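Local coordinates for protein ORF48 (PDB 3UH8) that probably serves as a structural component of the phage baseplate involved in host adhesion, here as its immunoglobulin-like N-terminal domain, at residues Y81-D85 against N86-F90. Residues are numbered along the deposited sequence; the frame is centred on the assembly and turned at random.
Sequences YVASD and NALQF
S84 caps the short, weakly bonded helix 85-89 that A87 and L88 help to form: it stands right before the helix, and A87 N donates to its OG over 3.2 Å, with 156° at the hydrogen. A chi1 of 63° places OG between the backbone N and the carbonyl carbon, from where it meets the A87 amide. Backbone bonding within that turn is poorer. L88 N makes a weak bond to S84 O at 3.2 Å and a second weak one to D85 O at 3.4 Å, so one amide is shared between two carbonyls.

This is an N-cap at the point where strand 78-82 of the immunoglobulin-like domain gives way to the helical turn 85-89, ahead of strand 92-103. Y81, one residue short of the strand's end, positions the cap residue: S84 N donates to Y81 OH at 3.2 Å in a nearly straight bond of 166°. E67, on strand 65-73, hydrogen-bonds both Y81 OH and S84 OG, which ties the capped end to the sheet.

Van der Waals contacts lie beside this polar group. The CB of A87 approaches Y81 OH at 3.3 Å, near the ring plane and at its edge, while F52 stacks on the same ring. With CG anti to the carbonyl carbon, the L88 side chain lies on the side of A83 and S84; its CG is 3.3 Å from S84 O, and its CD2 makes an apolar contact with A83 CB at 3.9 Å. L22 of strand 21-23 touches both A83 and L88.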
ATOM      1  N   TYR A  81      -1.673  -1.946   6.013  1.00 17.02           N
ATOM      2  CA  TYR A  81      -2.691  -2.506   5.126  1.00 16.02           C
ATOM      3  C   TYR A  81      -2.758  -4.024   5.302  1.00 18.39           C
ATOM      4  O   TYR A  81      -1.747  -4.695   5.119  1.00 17.13           O
ATOM      5  CB  TYR A  81      -2.446  -2.119   3.642  1.00 16.87           C
ATOM      6  CG  TYR A  81      -3.219  -2.987   2.668  1.00 18.24           C
ATOM      7  CD1 TYR A  81      -4.592  -2.844   2.508  1.00 19.99           C
ATOM      8  CD2 TYR A  81      -2.580  -4.002   1.956  1.00 18.94           C
ATOM      9  CE1 TYR A  81      -5.314  -3.678   1.657  1.00 20.41           C
ATOM     10  CE2 TYR A  81      -3.292  -4.840   1.098  1.00 19.69           C
ATOM     11  CZ  TYR A  81      -4.660  -4.682   0.961  1.00 26.57           C
ATOM     12  OH  TYR A  81      -5.357  -5.507   0.115  1.00 26.07           O
ATOM     13  N   VAL A  82      -3.948  -4.554   5.618  1.00 15.47           N
ATOM     14  CA  VAL A  82      -4.163  -5.997   5.775  1.00 15.56           C
ATOM     15  C   VAL A  82      -4.493  -6.569   4.396  1.00 19.67           C
ATOM     16  O   VAL A  82      -5.477  -6.147   3.782  1.00 18.87           O
ATOM     17  CB  VAL A  82      -5.244  -6.328   6.845  1.00 19.69           C
ATOM     18  CG1 VAL A  82      -5.504  -7.835   6.933  1.00 19.56           C
ATOM     19  CG2 VAL A  82      -4.851  -5.776   8.214  1.00 19.51           C
ATOM     20  N   ALA A  83      -3.647  -7.496   3.897  1.00 16.80           N
ATOM     21  CA  ALA A  83      -3.817  -8.127   2.586  1.00 16.87           C
ATOM     22  C   ALA A  83      -5.167  -8.824   2.475  1.00 21.12           C
ATOM     23  O   ALA A  83      -5.469  -9.736   3.248  1.00 20.11           O
ATOM     24  CB  ALA A  83      -2.682  -9.104   2.304  1.00 17.52           C
ATOM     25  N   SER A  84      -6.000  -8.331   1.545  1.00 18.85           N
ATOM     26  CA  SER A  84      -7.331  -8.865   1.258  1.00 19.09           C
ATOM     27  C   SER A  84      -7.183 -10.140   0.432  1.00 24.32           C
ATOM     28  O   SER A  84      -6.080 -10.444  -0.030  1.00 24.60           O
ATOM     29  CB  SER A  84      -8.144  -7.839   0.473  1.00 22.51           C
ATOM     30  OG  SER A  84      -7.551  -7.560  -0.787  1.00 29.31           O
ATOM     31  N   ASP A  85      -8.292 -10.867   0.209  1.00 21.42           N
ATOM     32  CA  ASP A  85      -8.283 -12.067  -0.627  1.00 21.53           C
ATOM     33  C   ASP A  85      -7.932 -11.694  -2.078  1.00 25.78           C
ATOM     34  O   ASP A  85      -7.273 -12.475  -2.762  1.00 25.69           O
ATOM     35  CB  ASP A  85      -9.631 -12.806  -0.548  1.00 23.33           C
ATOM     36  CG  ASP A  85      -9.896 -13.517   0.770  1.00 32.73           C
ATOM     37  OD1 ASP A  85      -8.916 -13.863   1.472  1.00 32.68           O
ATOM     38  OD2 ASP A  85     -11.080 -13.765   1.081  1.00 39.94           O
ATOM     39  N   ASN A  86      -8.323 -10.473  -2.514  1.00 22.14           N
ATOM     40  CA  ASN A  86      -8.043  -9.928  -3.846  1.00 22.38           C
ATOM     41  C   ASN A  86      -6.545  -9.667  -4.020  1.00 26.58           C
ATOM     42  O   ASN A  86      -5.987  -9.989  -5.072  1.00 26.10           O
ATOM     43  CB  ASN A  86      -8.838  -8.637  -4.077  1.00 23.97           C
ATOM     44  CG  ASN A  86      -9.066  -8.261  -5.527  1.00 51.85           C
ATOM     45  OD1 ASN A  86      -8.291  -8.599  -6.431  1.00 48.71           O
ATOM     46  ND2 ASN A  86     -10.137  -7.524  -5.777  1.00 44.38           N
ATOM     47  N   ALA A  87      -5.895  -9.106  -2.980  1.00 22.92           N
ATOM     48  CA  ALA A  87      -4.461  -8.820  -2.974  1.00 22.87           C
ATOM     49  C   ALA A  87      -3.600 -10.093  -2.982  1.00 27.20           C
ATOM     50  O   ALA A  87      -2.449 -10.045  -3.416  1.00 27.07           O
ATOM     51  CB  ALA A  87      -4.107  -7.958  -1.774  1.00 23.63           C
ATOM     52  N   LEU A  88      -4.158 -11.225  -2.513  1.00 24.04           N
ATOM     53  CA  LEU A  88      -3.471 -12.517  -2.422  1.00 24.24           C
ATOM     54  C   LEU A  88      -3.803 -13.490  -3.555  1.00 29.26           C
ATOM     55  O   LEU A  88      -3.160 -14.537  -3.662  1.00 29.12           O
ATOM     56  CB  LEU A  88      -3.803 -13.192  -1.072  1.00 24.16           C
ATOM     57  CG  LEU A  88      -3.444 -12.445   0.208  1.00 28.74           C
ATOM     58  CD1 LEU A  88      -4.194 -13.025   1.383  1.00 28.79           C
ATOM     59  CD2 LEU A  88      -1.957 -12.478   0.466  1.00 30.79           C
ATOM     60  N   GLN A  89      -4.786 -13.159  -4.406  1.00 26.02           N
ATOM     61  CA  GLN A  89      -5.264 -14.025  -5.473  1.00 25.91           C
ATOM     62  C   GLN A  89      -4.240 -14.397  -6.540  1.00 29.43           C
ATOM     63  O   GLN A  89      -4.137 -15.574  -6.856  1.00 28.72           O
ATOM     64  CB  GLN A  89      -6.522 -13.452  -6.111  1.00 27.40           C
ATOM     65  CG  GLN A  89      -7.354 -14.487  -6.848  1.00 44.40           C
ATOM     66  CD  GLN A  89      -8.477 -13.809  -7.569  1.00 65.10           C
ATOM     67  OE1 GLN A  89      -8.449 -13.626  -8.789  1.00 59.78           O
ATOM     68  NE2 GLN A  89      -9.454 -13.352  -6.814  1.00 58.33           N
ATOM     69  N   PHE A  90      -3.533 -13.402  -7.104  1.00 25.86           N
ATOM     70  CA  PHE A  90      -2.528 -13.699  -8.127  1.00 25.36           C
ATOM     71  C   PHE A  90      -1.246 -14.253  -7.512  1.00 28.81           C
ATOM     72  O   PHE A  90      -0.458 -13.506  -6.920  1.00 28.12           O
ATOM     73  CB  PHE A  90      -2.280 -12.515  -9.086  1.00 27.19           C
ATOM     74  CG  PHE A  90      -1.240 -12.802 -10.148  1.00 28.83           C
ATOM     75  CD1 PHE A  90       0.047 -12.292 -10.040  1.00 31.80           C
ATOM     76  CD2 PHE A  90      -1.534 -13.628 -11.229  1.00 30.89           C
ATOM     77  CE1 PHE A  90       1.019 -12.586 -11.001  1.00 32.61           C
ATOM     78  CE2 PHE A  90      -0.560 -13.923 -12.189  1.00 33.57           C
ATOM     79  CZ  PHE A  90       0.709 -13.396 -12.072  1.00 31.68           C
TER